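Local coordinates for leucine-rich repeat protein (Bacteroides thetaiotaomicron, PDB 4ECN) that is of unknown function but, as an extracellular protein with a leucine-rich repeat domain, probably binds other proteins, at residues Met390-Asp395 with Asp599-Tyr604; Arg382-Tyr387 with Leu517-Ile522; Glu561-Ser566 with Glu612-Phe617; Leu403-Ile408 with Lys415-Asp420; Gly355-Thr360 with Asp495-Asn500. All blocks are in the same frame, centred on the assembly; numbering follows the deposited sequence.

Contact 1: Met390-Asp395 with Asp599-Tyr604; sequences MFLDYD and DLKLDY
In the leucine-rich repeat domain, Leu392 and Asp393, at the C-terminal side of helix 386-391, meet Lys601 at the end of strand 596-601, on the side of the leucine-rich repeat sheet turned away from the repeat core. The neighbouring Leu600 and Leu602 point the other way, into that core. Lys601 leaves the strand bent at its second torsion (chi2 -69°) and is straight from there on, which carries NZ across to the loop. Lys601 NZ forms a salt bridge with OD1 of Asp393 at 3.0 Å, reaching the oxygen on its anti lone pair, on the side away from OD2. The side chains cross at about a right angle, the lysine's CE-NZ end meeting OD1. The aliphatic part of the lysine is used too: CD1 of Leu392 packs against CG of Lys601 at 4.2 Å, and the leucine also rests on Asp579 and Val581. A second carboxylate stands close by, with OD1 of Asp599 at 4.5 Å from OD1 of Asp393. Lys388 makes salt bridges to both aspartates, which would probably offset the like charges. The carboxylate of Asp393 is thus held through both oxygens, OD2 by Lys388 NZ and OD1 by Lys601 NZ.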
# COMPACT_ATOMS: atom_id res chain seq x y z
N MSE A 390 2.13 -7.12 7.22
CA MSE A 390 2.91 -7.01 5.99
C MSE A 390 4.40 -7.08 6.22
O MSE A 390 5.07 -7.58 5.33
CB MSE A 390 2.59 -5.70 5.25
CG MSE A 390 3.41 -5.49 3.97
SE MSE A 390 2.45 -4.57 2.61
CE MSE A 390 3.79 -3.65 1.89
N PHE A 391 4.92 -6.56 7.35
CA PHE A 391 6.37 -6.55 7.52
C PHE A 391 6.93 -7.10 8.82
O PHE A 391 8.15 -7.21 8.90
CB PHE A 391 6.89 -5.10 7.46
CG PHE A 391 6.54 -4.30 6.23
CD1 PHE A 391 7.22 -4.50 5.03
CD2 PHE A 391 5.56 -3.32 6.27
CE1 PHE A 391 6.90 -3.77 3.90
CE2 PHE A 391 5.25 -2.57 5.13
CZ PHE A 391 5.95 -2.77 3.97
N LEU A 392 6.12 -7.35 9.86
CA LEU A 392 6.78 -7.66 11.13
C LEU A 392 6.47 -9.05 11.66
O LEU A 392 7.42 -9.76 12.02
CB LEU A 392 6.41 -6.62 12.19
CG LEU A 392 6.50 -5.13 11.74
CD1 LEU A 392 5.80 -4.18 12.71
CD2 LEU A 392 7.92 -4.71 11.35
N ASP A 393 5.20 -9.43 11.76
CA ASP A 393 4.82 -10.73 12.32
C ASP A 393 5.16 -11.90 11.42
O ASP A 393 5.03 -11.81 10.19
CB ASP A 393 3.30 -10.78 12.55
CG ASP A 393 2.72 -9.88 13.62
OD1 ASP A 393 3.40 -9.68 14.66
OD2 ASP A 393 1.54 -9.50 13.49
N TYR A 394 5.51 -13.02 12.06
CA TYR A 394 5.75 -14.30 11.42
C TYR A 394 5.59 -15.40 12.46
O TYR A 394 5.85 -15.17 13.64
CB TYR A 394 7.13 -14.37 10.71
CG TYR A 394 8.33 -14.58 11.61
CD1 TYR A 394 8.88 -13.54 12.34
CD2 TYR A 394 8.98 -15.82 11.65
CE1 TYR A 394 10.02 -13.72 13.13
CE2 TYR A 394 10.12 -16.01 12.43
CZ TYR A 394 10.63 -14.96 13.18
OH TYR A 394 11.74 -15.15 13.98
N ASP A 395 5.11 -16.57 12.02
CA ASP A 395 4.93 -17.77 12.84
C ASP A 395 6.33 -18.24 13.35
O ASP A 395 7.22 -18.55 12.54
CB ASP A 395 4.21 -18.84 11.99
CG ASP A 395 3.67 -20.06 12.71
OD1 ASP A 395 4.37 -20.57 13.62
OD2 ASP A 395 2.58 -20.56 12.31
N ASP A 599 1.75 -5.16 21.54
CA ASP A 599 2.75 -5.46 20.54
C ASP A 599 4.01 -4.69 20.79
O ASP A 599 3.97 -3.49 21.04
CB ASP A 599 2.22 -5.17 19.12
CG ASP A 599 1.31 -6.25 18.56
OD1 ASP A 599 1.85 -7.32 18.16
OD2 ASP A 599 0.08 -6.01 18.46
N LEU A 600 5.14 -5.38 20.69
CA LEU A 600 6.45 -4.78 20.86
C LEU A 600 7.39 -5.49 19.92
O LEU A 600 7.51 -6.71 19.98
CB LEU A 600 6.92 -4.84 22.33
CG LEU A 600 8.32 -4.34 22.64
CD1 LEU A 600 8.45 -2.84 22.38
CD2 LEU A 600 8.71 -4.70 24.07
N LYS A 601 7.97 -4.73 18.98
CA LYS A 601 8.89 -5.22 17.96
C LYS A 601 10.18 -4.39 18.03
O LYS A 601 10.20 -3.24 17.58
CB LYS A 601 8.25 -5.16 16.56
CG LYS A 601 6.98 -6.01 16.35
CD LYS A 601 7.22 -7.53 16.35
CE LYS A 601 5.92 -8.24 16.11
NZ LYS A 601 6.11 -9.70 15.92
N LEU A 602 11.22 -4.95 18.65
CA LEU A 602 12.50 -4.26 18.81
C LEU A 602 13.60 -4.93 17.97
O LEU A 602 14.77 -4.58 18.11
CB LEU A 602 12.91 -4.22 20.30
CG LEU A 602 12.03 -3.37 21.25
CD1 LEU A 602 12.32 -3.71 22.69
CD2 LEU A 602 12.20 -1.88 21.01
N ASP A 603 13.21 -5.84 17.04
CA ASP A 603 14.13 -6.60 16.19
C ASP A 603 15.06 -5.73 15.36
O ASP A 603 14.72 -4.60 15.01
CB ASP A 603 13.36 -7.51 15.25
CG ASP A 603 12.24 -8.27 15.92
OD1 ASP A 603 11.14 -7.69 16.08
OD2 ASP A 603 12.45 -9.45 16.27
N TYR A 604 16.23 -6.27 15.03
CA TYR A 604 17.27 -5.64 14.21
C TYR A 604 17.68 -4.27 14.74
O TYR A 604 17.34 -3.24 14.15
CB TYR A 604 16.84 -5.52 12.74
CG TYR A 604 16.72 -6.86 12.04
CD1 TYR A 604 15.53 -7.57 12.05
CD2 TYR A 604 17.81 -7.41 11.37
CE1 TYR A 604 15.41 -8.80 11.40
CE2 TYR A 604 17.71 -8.65 10.73
CZ TYR A 604 16.51 -9.34 10.74
OH TYR A 604 16.40 -10.55 10.09

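Contact 2: Arg382-Tyr387 with Leu517-Ile522; sequences RIRMHY and LQSLNI
The Tyr387 ring has the amide nitrogen of Asn521 over one face, while the Arg384 guanidinium meets Gln518 at its edge and Ser519 obliquely. These pairs join segment 382-387, at helices 377-384 and 386-391, to strand 519-521 and the residue before it, on the surface of the leucine-rich repeat sheet that faces away from the core. The Asn521 amide stands nearly upright on the tyrosine, planes 81° apart, with Asn521 ND2 at 3.4 Å from Tyr387 CD1 and 3.5 Å from Tyr387 CG. Its OD1 is taken by the backbone N of Ala523, which fixes the turn of the amide. Tyr387 also meets His357 edge-to-face, and the rings of Phe391 and Tyr554 at oblique angles. Arg384 runs extended from CG to NE along Ser519, whose CB lies 3.8 Å from NE. At the far end Arg384 NH2 gives a nearly straight hydrogen bond (166°) to OE1 of Gln518 at 2.8 Å. The oxygen lies in the guanidinium plane, although the amide itself is turned 63° from it. A salt bridge to OD1 of Asp495, on the adjoining strand, gives NH2 a second partner. Beside that bond, CB of Gln518 touches the same nitrogen, 3.6 Å from Arg384 NH2.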
# COMPACT_ATOMS: atom_id res chain seq x y z
N ARG A 382 -8.15 -3.70 11.84
CA ARG A 382 -7.59 -4.55 10.78
C ARG A 382 -6.64 -3.76 9.87
O ARG A 382 -5.59 -4.28 9.49
CB ARG A 382 -8.71 -5.16 9.94
CG ARG A 382 -8.60 -6.68 9.79
CD ARG A 382 -9.41 -7.28 8.64
NE ARG A 382 -10.73 -6.66 8.45
CZ ARG A 382 -11.83 -6.97 9.14
NH1 ARG A 382 -11.79 -7.88 10.10
NH2 ARG A 382 -12.97 -6.34 8.88
N ILE A 383 -7.04 -2.52 9.53
CA ILE A 383 -6.29 -1.58 8.69
C ILE A 383 -5.06 -1.08 9.45
O ILE A 383 -3.98 -0.99 8.85
CB ILE A 383 -7.18 -0.39 8.20
CG1 ILE A 383 -8.29 -0.85 7.19
CG2 ILE A 383 -6.35 0.74 7.61
CD1 ILE A 383 -7.81 -1.58 5.83
N ARG A 384 -5.21 -0.76 10.76
CA ARG A 384 -4.08 -0.32 11.58
C ARG A 384 -3.00 -1.44 11.73
O ARG A 384 -1.80 -1.14 11.81
CB ARG A 384 -4.56 0.11 12.97
CG ARG A 384 -5.25 1.45 13.01
CD ARG A 384 -6.06 1.58 14.27
NE ARG A 384 -6.35 2.98 14.57
CZ ARG A 384 -6.87 3.42 15.72
NH1 ARG A 384 -7.15 2.56 16.69
NH2 ARG A 384 -7.08 4.71 15.90
N MSE A 385 -3.44 -2.72 11.77
CA MSE A 385 -2.56 -3.88 11.93
C MSE A 385 -1.98 -4.34 10.59
O MSE A 385 -1.18 -5.30 10.59
CB MSE A 385 -3.31 -5.07 12.61
CG MSE A 385 -3.72 -4.86 14.08
SE MSE A 385 -2.33 -4.17 15.32
CE MSE A 385 -2.67 -2.29 15.17
N HIS A 386 -2.35 -3.68 9.45
CA HIS A 386 -1.84 -4.10 8.14
C HIS A 386 -0.32 -3.99 8.09
O HIS A 386 0.31 -5.00 7.73
CB HIS A 386 -2.46 -3.32 6.99
CG HIS A 386 -2.12 -3.89 5.65
ND1 HIS A 386 -1.10 -3.37 4.87
CD2 HIS A 386 -2.65 -4.97 5.01
CE1 HIS A 386 -1.08 -4.10 3.76
NE2 HIS A 386 -1.98 -5.09 3.82
N TYR A 387 0.30 -2.84 8.53
CA TYR A 387 1.76 -2.69 8.54
C TYR A 387 2.42 -3.87 9.28
O TYR A 387 3.35 -4.49 8.76
CB TYR A 387 2.23 -1.35 9.15
CG TYR A 387 3.70 -1.05 8.88
CD1 TYR A 387 4.11 -0.43 7.71
CD2 TYR A 387 4.69 -1.44 9.79
CE1 TYR A 387 5.46 -0.19 7.45
CE2 TYR A 387 6.05 -1.21 9.53
CZ TYR A 387 6.43 -0.59 8.35
OH TYR A 387 7.76 -0.36 8.09
N LEU A 517 -4.93 12.34 18.03
CA LEU A 517 -4.09 11.38 17.31
C LEU A 517 -3.94 10.11 18.16
O LEU A 517 -3.71 10.19 19.37
CB LEU A 517 -2.73 12.01 16.97
CG LEU A 517 -1.72 11.21 16.13
CD1 LEU A 517 -2.26 10.85 14.76
CD2 LEU A 517 -0.40 11.97 15.96
N GLN A 518 -4.10 8.94 17.54
CA GLN A 518 -4.04 7.64 18.20
C GLN A 518 -3.06 6.69 17.56
O GLN A 518 -2.42 5.90 18.27
CB GLN A 518 -5.43 6.98 18.17
CG GLN A 518 -6.48 7.67 19.03
CD GLN A 518 -7.80 6.96 18.91
OE1 GLN A 518 -7.95 5.95 18.21
NE2 GLN A 518 -8.79 7.47 19.59
N SER A 519 -3.00 6.68 16.22
CA SER A 519 -2.15 5.81 15.42
C SER A 519 -1.27 6.65 14.50
O SER A 519 -1.78 7.46 13.73
CB SER A 519 -3.01 4.85 14.61
OG SER A 519 -2.26 4.16 13.62
N LEU A 520 0.06 6.43 14.58
CA LEU A 520 1.05 7.15 13.78
C LEU A 520 2.10 6.18 13.24
O LEU A 520 2.62 5.34 13.98
CB LEU A 520 1.71 8.24 14.65
CG LEU A 520 2.76 9.13 14.00
CD1 LEU A 520 2.14 10.08 13.02
CD2 LEU A 520 3.53 9.90 15.04
N ASN A 521 2.40 6.31 11.93
CA ASN A 521 3.39 5.51 11.21
C ASN A 521 4.37 6.43 10.57
O ASN A 521 3.98 7.18 9.66
CB ASN A 521 2.71 4.62 10.17
CG ASN A 521 3.60 3.58 9.54
OD1 ASN A 521 4.74 3.84 9.15
ND2 ASN A 521 3.07 2.39 9.38
N ILE A 522 5.64 6.41 11.04
CA ILE A 522 6.68 7.29 10.49
C ILE A 522 7.88 6.44 10.02
O ILE A 522 8.99 6.95 9.92
CB ILE A 522 7.09 8.41 11.50
CG1 ILE A 522 7.56 7.82 12.86
CG2 ILE A 522 5.93 9.42 11.67
CD1 ILE A 522 8.38 8.75 13.72

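Contact 3: Glu561-Ser566 with Glu612-Phe617; sequences EEFPAS and EDFCAF
Phe563 and Phe614 alone carry the tight part of this contact, one ring from each segment. CE2 of Phe563 comes to the rim of the Phe614 ring, near its plane, and lies 3.7 Å from CE1 and equally far from CZ. The rings are oblique, with planes at 48° and centroids 6.0 Å apart, so the pair is neither stacked nor T-shaped. Phe614 reaches across because its CG stands anti to the backbone N (chi1 -177°), swinging the ring toward the phenylalanine of the other loop. Further aromatic rings extend the cluster: Trp537 meets Phe563 edge-to-face, and Phe591 does the same to Phe614. Leucines of segment 599-604 close in beside them, Leu602 against both rings and Leu600 against Phe614. Away from this apolar centre the two backbones diverge. Ala565, Glu612 and Asp613 are exposed to solvent, while Glu561 and Glu562 turn to Arg586, and Glu562 also to Lys534, rather than to the other segment. Ala565 is the N-cap residue of helix 566-569. Phenylalanines from loops of nearby repeats, with Phe591 from the loop between, pack against the inward leucines of the parallel strands and form the kind of hydrophobic core that fills a leucine-rich repeat solenoid.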
# COMPACT_ATOMS: atom_id res chain seq x y z
N GLU A 561 19.27 5.96 17.58
CA GLU A 561 20.38 5.29 18.27
C GLU A 561 20.08 5.19 19.79
O GLU A 561 20.51 4.22 20.45
CB GLU A 561 21.71 6.02 18.01
CG GLU A 561 22.22 5.90 16.57
CD GLU A 561 23.46 6.67 16.17
OE1 GLU A 561 24.25 7.09 17.06
OE2 GLU A 561 23.67 6.83 14.95
N GLU A 562 19.32 6.17 20.33
CA GLU A 562 18.93 6.28 21.74
C GLU A 562 17.43 6.56 21.93
O GLU A 562 16.88 7.44 21.26
CB GLU A 562 19.71 7.43 22.44
CG GLU A 562 21.22 7.27 22.52
CD GLU A 562 21.99 8.53 22.88
OE1 GLU A 562 21.57 9.26 23.80
OE2 GLU A 562 23.05 8.75 22.26
N PHE A 563 16.79 5.89 22.90
CA PHE A 563 15.40 6.16 23.27
C PHE A 563 15.31 7.46 24.06
O PHE A 563 16.19 7.71 24.87
CB PHE A 563 14.82 5.01 24.10
CG PHE A 563 14.05 3.94 23.36
CD1 PHE A 563 14.50 3.45 22.14
CD2 PHE A 563 12.94 3.34 23.94
CE1 PHE A 563 13.79 2.45 21.47
CE2 PHE A 563 12.25 2.33 23.28
CZ PHE A 563 12.66 1.91 22.04
N PRO A 564 14.23 8.27 23.89
CA PRO A 564 14.07 9.47 24.72
C PRO A 564 14.11 9.17 26.22
O PRO A 564 13.88 8.04 26.61
CB PRO A 564 12.67 9.98 24.33
CG PRO A 564 12.42 9.45 22.97
CD PRO A 564 13.08 8.11 22.97
N ALA A 565 14.37 10.19 27.05
CA ALA A 565 14.38 10.12 28.51
C ALA A 565 13.14 9.40 29.04
O ALA A 565 12.03 9.66 28.55
CB ALA A 565 14.45 11.52 29.09
N SER A 566 13.33 8.47 29.99
CA SER A 566 12.25 7.67 30.56
C SER A 566 11.06 8.53 31.04
O SER A 566 9.92 8.22 30.70
CB SER A 566 12.77 6.84 31.73
OG SER A 566 11.70 6.13 32.32
N GLU A 612 14.48 -3.81 33.43
CA GLU A 612 13.57 -4.73 34.16
C GLU A 612 12.14 -4.10 34.29
O GLU A 612 11.16 -4.83 34.50
CB GLU A 612 14.15 -5.10 35.55
CG GLU A 612 13.66 -6.44 36.14
CD GLU A 612 14.60 -7.26 37.02
OE1 GLU A 612 15.83 -7.24 36.79
OE2 GLU A 612 14.08 -8.03 37.87
N ASP A 613 12.04 -2.77 34.06
CA ASP A 613 10.82 -1.95 34.09
C ASP A 613 10.52 -1.34 32.70
O ASP A 613 9.77 -0.36 32.64
CB ASP A 613 10.99 -0.83 35.14
CG ASP A 613 12.18 0.13 34.96
OD1 ASP A 613 13.12 -0.22 34.21
OD2 ASP A 613 12.20 1.20 35.63
N PHE A 614 11.07 -1.93 31.58
CA PHE A 614 10.88 -1.41 30.22
C PHE A 614 9.43 -1.09 29.97
O PHE A 614 9.11 0.03 29.59
CB PHE A 614 11.41 -2.37 29.13
CG PHE A 614 11.29 -1.78 27.74
CD1 PHE A 614 12.10 -0.71 27.34
CD2 PHE A 614 10.35 -2.27 26.84
CE1 PHE A 614 11.95 -0.14 26.07
CE2 PHE A 614 10.22 -1.71 25.56
CZ PHE A 614 11.02 -0.65 25.18
N CYS A 615 8.54 -2.08 30.21
CA CYS A 615 7.09 -1.97 30.12
C CYS A 615 6.43 -3.19 30.75
O CYS A 615 7.09 -4.07 31.31
CB CYS A 615 6.63 -1.79 28.67
SG CYS A 615 6.76 -3.30 27.67
N ALA A 616 5.10 -3.20 30.62
CA ALA A 616 4.17 -4.25 30.98
C ALA A 616 3.47 -4.71 29.71
O ALA A 616 3.65 -4.09 28.65
CB ALA A 616 3.19 -3.74 32.01
N PHE A 617 2.69 -5.80 29.78
CA PHE A 617 2.03 -6.33 28.61
C PHE A 617 0.56 -6.60 28.90
O PHE A 617 0.20 -6.80 30.06
CB PHE A 617 2.74 -7.62 28.14
CG PHE A 617 4.19 -7.40 27.78
CD1 PHE A 617 4.55 -6.89 26.53
CD2 PHE A 617 5.20 -7.69 28.70
CE1 PHE A 617 5.90 -6.66 26.21
CE2 PHE A 617 6.55 -7.49 28.37
CZ PHE A 617 6.89 -6.97 27.13

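Contact 4: Leu403-Ile408 with Lys415-Asp420; sequences LLQDAI and KPIKKD
Ile417 points its longer branch at the helix and crosses both Gln405 and Ile408 at about a right angle. Its CG1 is anti to the carbonyl carbon (chi1 -54°) and the branch continues extended, so the methyl CD1 lands between two residues one helical turn apart. There CD1 of Ile417 touches CA of Gln405 at 3.7 Å and CG2 of Ile408 at 3.8 Å. Gln405 meets it mainly with CA, CB and CG, CB lying 3.8 Å from CD1 of Ile417, while its NE2 bonds to the carbonyl of Leu400. Helix 402-409 is thereby clasped by the loop that follows it. On another side Leu403, Leu404 and Ala407 of this helix rest on strands 732-734, 757-759 and 810-812, later in the leucine-rich repeat array. An alanine in place of Ile417 would end at CB, and the resulting gap beside Gln405 and Ile408 would probably let the loop shift against the helix. Polar bonds flank the apolar contact: Asn409 OD1 takes the backbone N of Ile417, and Arg397 NH1 binds the Lys415 carbonyl oxygen, which lies 3.8 Å from CG2 of Ile408.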
# COMPACT_ATOMS: atom_id res chain seq x y z
N LEU A 403 12.29 -30.83 9.29
CA LEU A 403 11.75 -32.03 9.95
C LEU A 403 10.63 -31.70 10.95
O LEU A 403 9.55 -32.30 10.87
CB LEU A 403 12.88 -32.79 10.68
CG LEU A 403 12.47 -33.79 11.80
CD1 LEU A 403 11.70 -34.99 11.27
CD2 LEU A 403 13.67 -34.26 12.57
N LEU A 404 10.90 -30.76 11.90
CA LEU A 404 9.98 -30.42 12.98
C LEU A 404 8.76 -29.68 12.45
O LEU A 404 7.67 -29.84 12.99
CB LEU A 404 10.67 -29.61 14.09
CG LEU A 404 11.87 -30.30 14.81
CD1 LEU A 404 12.29 -29.55 16.02
CD2 LEU A 404 11.53 -31.70 15.25
N GLN A 405 8.91 -28.94 11.36
CA GLN A 405 7.78 -28.24 10.76
C GLN A 405 6.86 -29.23 10.09
O GLN A 405 5.67 -29.16 10.32
CB GLN A 405 8.24 -27.18 9.76
CG GLN A 405 9.00 -26.01 10.40
CD GLN A 405 9.19 -24.91 9.40
OE1 GLN A 405 8.29 -24.59 8.61
NE2 GLN A 405 10.33 -24.28 9.44
N ASP A 406 7.42 -30.18 9.34
CA ASP A 406 6.70 -31.25 8.65
C ASP A 406 5.88 -32.04 9.66
O ASP A 406 4.67 -32.18 9.47
CB ASP A 406 7.69 -32.15 7.90
CG ASP A 406 8.40 -31.45 6.76
OD1 ASP A 406 7.91 -30.36 6.32
OD2 ASP A 406 9.45 -31.97 6.29
N ALA A 407 6.52 -32.43 10.79
CA ALA A 407 5.90 -33.14 11.90
C ALA A 407 4.63 -32.40 12.45
O ALA A 407 3.60 -33.04 12.68
CB ALA A 407 6.91 -33.32 13.02
N ILE A 408 4.70 -31.06 12.60
CA ILE A 408 3.60 -30.23 13.10
C ILE A 408 2.49 -30.09 12.04
O ILE A 408 1.29 -30.16 12.39
CB ILE A 408 4.12 -28.84 13.55
CG1 ILE A 408 4.95 -29.01 14.84
CG2 ILE A 408 2.96 -27.85 13.76
CD1 ILE A 408 5.81 -27.87 15.26
N LYS A 415 -2.09 -26.52 15.12
CA LYS A 415 -2.44 -25.64 14.00
C LYS A 415 -1.30 -25.63 12.96
O LYS A 415 -0.13 -25.69 13.35
CB LYS A 415 -2.78 -24.21 14.46
CG LYS A 415 -1.63 -23.40 15.07
CD LYS A 415 -1.93 -21.90 15.02
CE LYS A 415 -0.72 -21.06 15.35
NZ LYS A 415 -0.94 -19.61 15.06
N PRO A 416 -1.61 -25.57 11.63
CA PRO A 416 -0.52 -25.60 10.62
C PRO A 416 0.37 -24.37 10.68
O PRO A 416 -0.06 -23.30 11.13
CB PRO A 416 -1.28 -25.65 9.29
CG PRO A 416 -2.61 -25.11 9.58
CD PRO A 416 -2.93 -25.52 10.99
N ILE A 417 1.62 -24.53 10.22
CA ILE A 417 2.60 -23.44 10.24
C ILE A 417 2.36 -22.58 8.99
O ILE A 417 2.37 -23.09 7.86
CB ILE A 417 4.04 -23.97 10.38
CG1 ILE A 417 4.15 -24.89 11.62
CG2 ILE A 417 5.03 -22.81 10.48
CD1 ILE A 417 5.34 -25.66 11.77
N LYS A 418 2.11 -21.28 9.24
CA LYS A 418 1.81 -20.23 8.26
C LYS A 418 3.08 -19.73 7.57
O LYS A 418 3.87 -19.03 8.22
CB LYS A 418 1.12 -19.04 8.98
CG LYS A 418 -0.19 -19.35 9.68
CD LYS A 418 -0.32 -18.54 10.99
CE LYS A 418 -1.62 -18.80 11.73
NZ LYS A 418 -1.82 -20.24 12.10
N LYS A 419 3.27 -20.04 6.25
CA LYS A 419 4.45 -19.61 5.46
C LYS A 419 4.73 -18.10 5.63
O LYS A 419 3.80 -17.32 5.85
CB LYS A 419 4.33 -19.96 3.95
CG LYS A 419 3.19 -19.28 3.21
CD LYS A 419 3.24 -19.50 1.70
CE LYS A 419 2.01 -18.92 1.01
NZ LYS A 419 2.00 -19.19 -0.46
N ASP A 420 6.02 -17.70 5.54
CA ASP A 420 6.35 -16.29 5.68
C ASP A 420 5.92 -15.55 4.40
O ASP A 420 6.51 -15.71 3.31
CB ASP A 420 7.83 -16.05 6.02
CG ASP A 420 8.17 -14.59 6.29
OD1 ASP A 420 7.23 -13.80 6.54
OD2 ASP A 420 9.36 -14.26 6.31

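Contact 5: Gly355-Thr360 with Asp495-Asn500; sequences GTHSET and DVELYN
His357 has CG between its backbone N and carbonyl carbon (chi1 57°), which folds the imidazole back toward Glu497, whose own side chain has CG anti to N and is extended beyond CG. The pair joins the loop after strand 351-353 to strand 495-499 of the leucine-rich repeat sheet, on the side away from the repeat core. ND1 of His357 shares its hydrogen between both carboxylate oxygens, OE1 of Glu497 at 2.8 Å and OE2 at 3.2 Å, the bond to OE2 being the straighter at 157°. ND1 faces both oxygens on their syn sides, the ring and carboxylate planes 57° apart. OE2 of Glu497 also takes a weak bond from the backbone N of His357 at 3.1 Å. An alanine here in place of Glu497 would remove both acceptors, and ND1 would probably be left without its mate, the imidazole held chiefly through NE2. That opposite ring nitrogen is hydrogen-bonded to ND1 of His386. Thr356 N bonds to the Glu359 carboxylate within a type I turn. Tyr499 turns a ring face to His357 in a CH-pi contact, CB of the histidine standing over the centre of the ring, 3.7 Å from its centroid.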
# COMPACT_ATOMS: atom_id res chain seq x y z
N GLY A 355 -0.71 8.38 -0.56
CA GLY A 355 0.23 7.27 -0.65
C GLY A 355 -0.04 6.26 0.43
O GLY A 355 -0.82 6.54 1.34
N THR A 356 0.61 5.08 0.35
CA THR A 356 0.41 3.95 1.28
C THR A 356 1.64 3.07 1.31
O THR A 356 2.37 2.97 0.32
CB THR A 356 -0.83 3.18 0.80
OG1 THR A 356 -1.98 3.88 1.25
CG2 THR A 356 -0.92 1.81 1.32
N HIS A 357 1.89 2.43 2.45
CA HIS A 357 3.00 1.50 2.61
C HIS A 357 2.80 0.25 1.72
O HIS A 357 3.78 -0.42 1.38
CB HIS A 357 3.15 1.09 4.09
CG HIS A 357 1.92 0.49 4.67
ND1 HIS A 357 0.95 1.28 5.24
CD2 HIS A 357 1.53 -0.80 4.74
CE1 HIS A 357 -0.01 0.45 5.63
NE2 HIS A 357 0.31 -0.81 5.36
N SER A 358 1.55 -0.01 1.31
CA SER A 358 1.07 -1.14 0.52
C SER A 358 0.88 -0.79 -0.99
O SER A 358 0.57 -1.68 -1.79
CB SER A 358 -0.26 -1.61 1.11
OG SER A 358 -0.60 -2.94 0.73
N GLU A 359 1.07 0.49 -1.39
CA GLU A 359 0.84 1.01 -2.74
C GLU A 359 1.54 0.13 -3.83
O GLU A 359 0.88 -0.28 -4.80
CB GLU A 359 1.35 2.46 -2.81
CG GLU A 359 0.57 3.42 -3.70
CD GLU A 359 1.03 4.87 -3.55
OE1 GLU A 359 1.80 5.15 -2.60
OE2 GLU A 359 0.68 5.70 -4.42
N THR A 360 2.83 -0.20 -3.66
CA THR A 360 3.57 -1.01 -4.67
C THR A 360 3.14 -2.49 -4.68
O THR A 360 3.44 -3.22 -5.64
CB THR A 360 5.05 -0.92 -4.41
OG1 THR A 360 5.29 -1.32 -3.06
CG2 THR A 360 5.60 0.48 -4.66
N ASP A 495 -5.90 8.67 12.86
CA ASP A 495 -4.86 7.93 12.16
C ASP A 495 -4.15 8.78 11.15
O ASP A 495 -4.79 9.43 10.34
CB ASP A 495 -5.46 6.71 11.45
CG ASP A 495 -5.88 5.59 12.39
OD1 ASP A 495 -6.72 5.85 13.29
OD2 ASP A 495 -5.41 4.46 12.20
N VAL A 496 -2.79 8.77 11.20
CA VAL A 496 -1.88 9.49 10.29
C VAL A 496 -0.75 8.57 9.90
O VAL A 496 -0.23 7.86 10.76
CB VAL A 496 -1.32 10.82 10.86
CG1 VAL A 496 -0.39 11.51 9.85
CG2 VAL A 496 -2.43 11.77 11.28
N GLU A 497 -0.39 8.59 8.60
CA GLU A 497 0.75 7.86 8.05
C GLU A 497 1.61 8.82 7.24
O GLU A 497 1.11 9.53 6.37
CB GLU A 497 0.31 6.67 7.19
CG GLU A 497 1.47 5.90 6.54
CD GLU A 497 1.10 4.55 5.96
OE1 GLU A 497 0.74 3.64 6.75
OE2 GLU A 497 1.21 4.38 4.73
N LEU A 498 2.90 8.83 7.58
CA LEU A 498 3.99 9.55 6.94
C LEU A 498 5.10 8.55 6.69
O LEU A 498 6.13 8.58 7.35
CB LEU A 498 4.44 10.74 7.80
CG LEU A 498 3.77 12.07 7.54
CD1 LEU A 498 4.10 13.03 8.63
CD2 LEU A 498 4.20 12.65 6.22
N TYR A 499 4.84 7.62 5.79
CA TYR A 499 5.71 6.49 5.47
C TYR A 499 6.65 6.81 4.33
O TYR A 499 6.24 7.36 3.31
CB TYR A 499 4.84 5.27 5.10
CG TYR A 499 5.61 4.02 4.76
CD1 TYR A 499 6.17 3.23 5.76
CD2 TYR A 499 5.78 3.62 3.44
CE1 TYR A 499 6.92 2.11 5.45
CE2 TYR A 499 6.50 2.47 3.12
CZ TYR A 499 7.06 1.71 4.13
OH TYR A 499 7.80 0.57 3.85
N ASN A 500 7.91 6.42 4.48
CA ASN A 500 8.94 6.49 3.46
C ASN A 500 8.93 7.81 2.65
O ASN A 500 8.69 7.77 1.44
CB ASN A 500 8.77 5.29 2.50
CG ASN A 500 9.85 5.11 1.46
OD1 ASN A 500 11.05 5.36 1.69
ND2 ASN A 500 9.43 4.67 0.28

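Contacts 1, 2, 3 and 5 all reach the same leucine-rich repeat sheet. Strands 495-499 and 519-521, neighbours in it, serve contacts 5 and 2, whose centres are about 10 Å apart; strands 596-601 and 616-617, also adjacent, serve contacts 1 and 3. Contacts 1 and 2 share helix 386-391, and their centres lie about 14 Å apart. Along the chain, contacts 1, 2 and 5 interleave, contact 4 is nested inside all three loops, and contact 3 crosses contact 1. The long excursion through residues 355-420 therefore lies across the surface of this sheet and ends, at contact 4, against later repeats, while contact 3 belongs to the core behind.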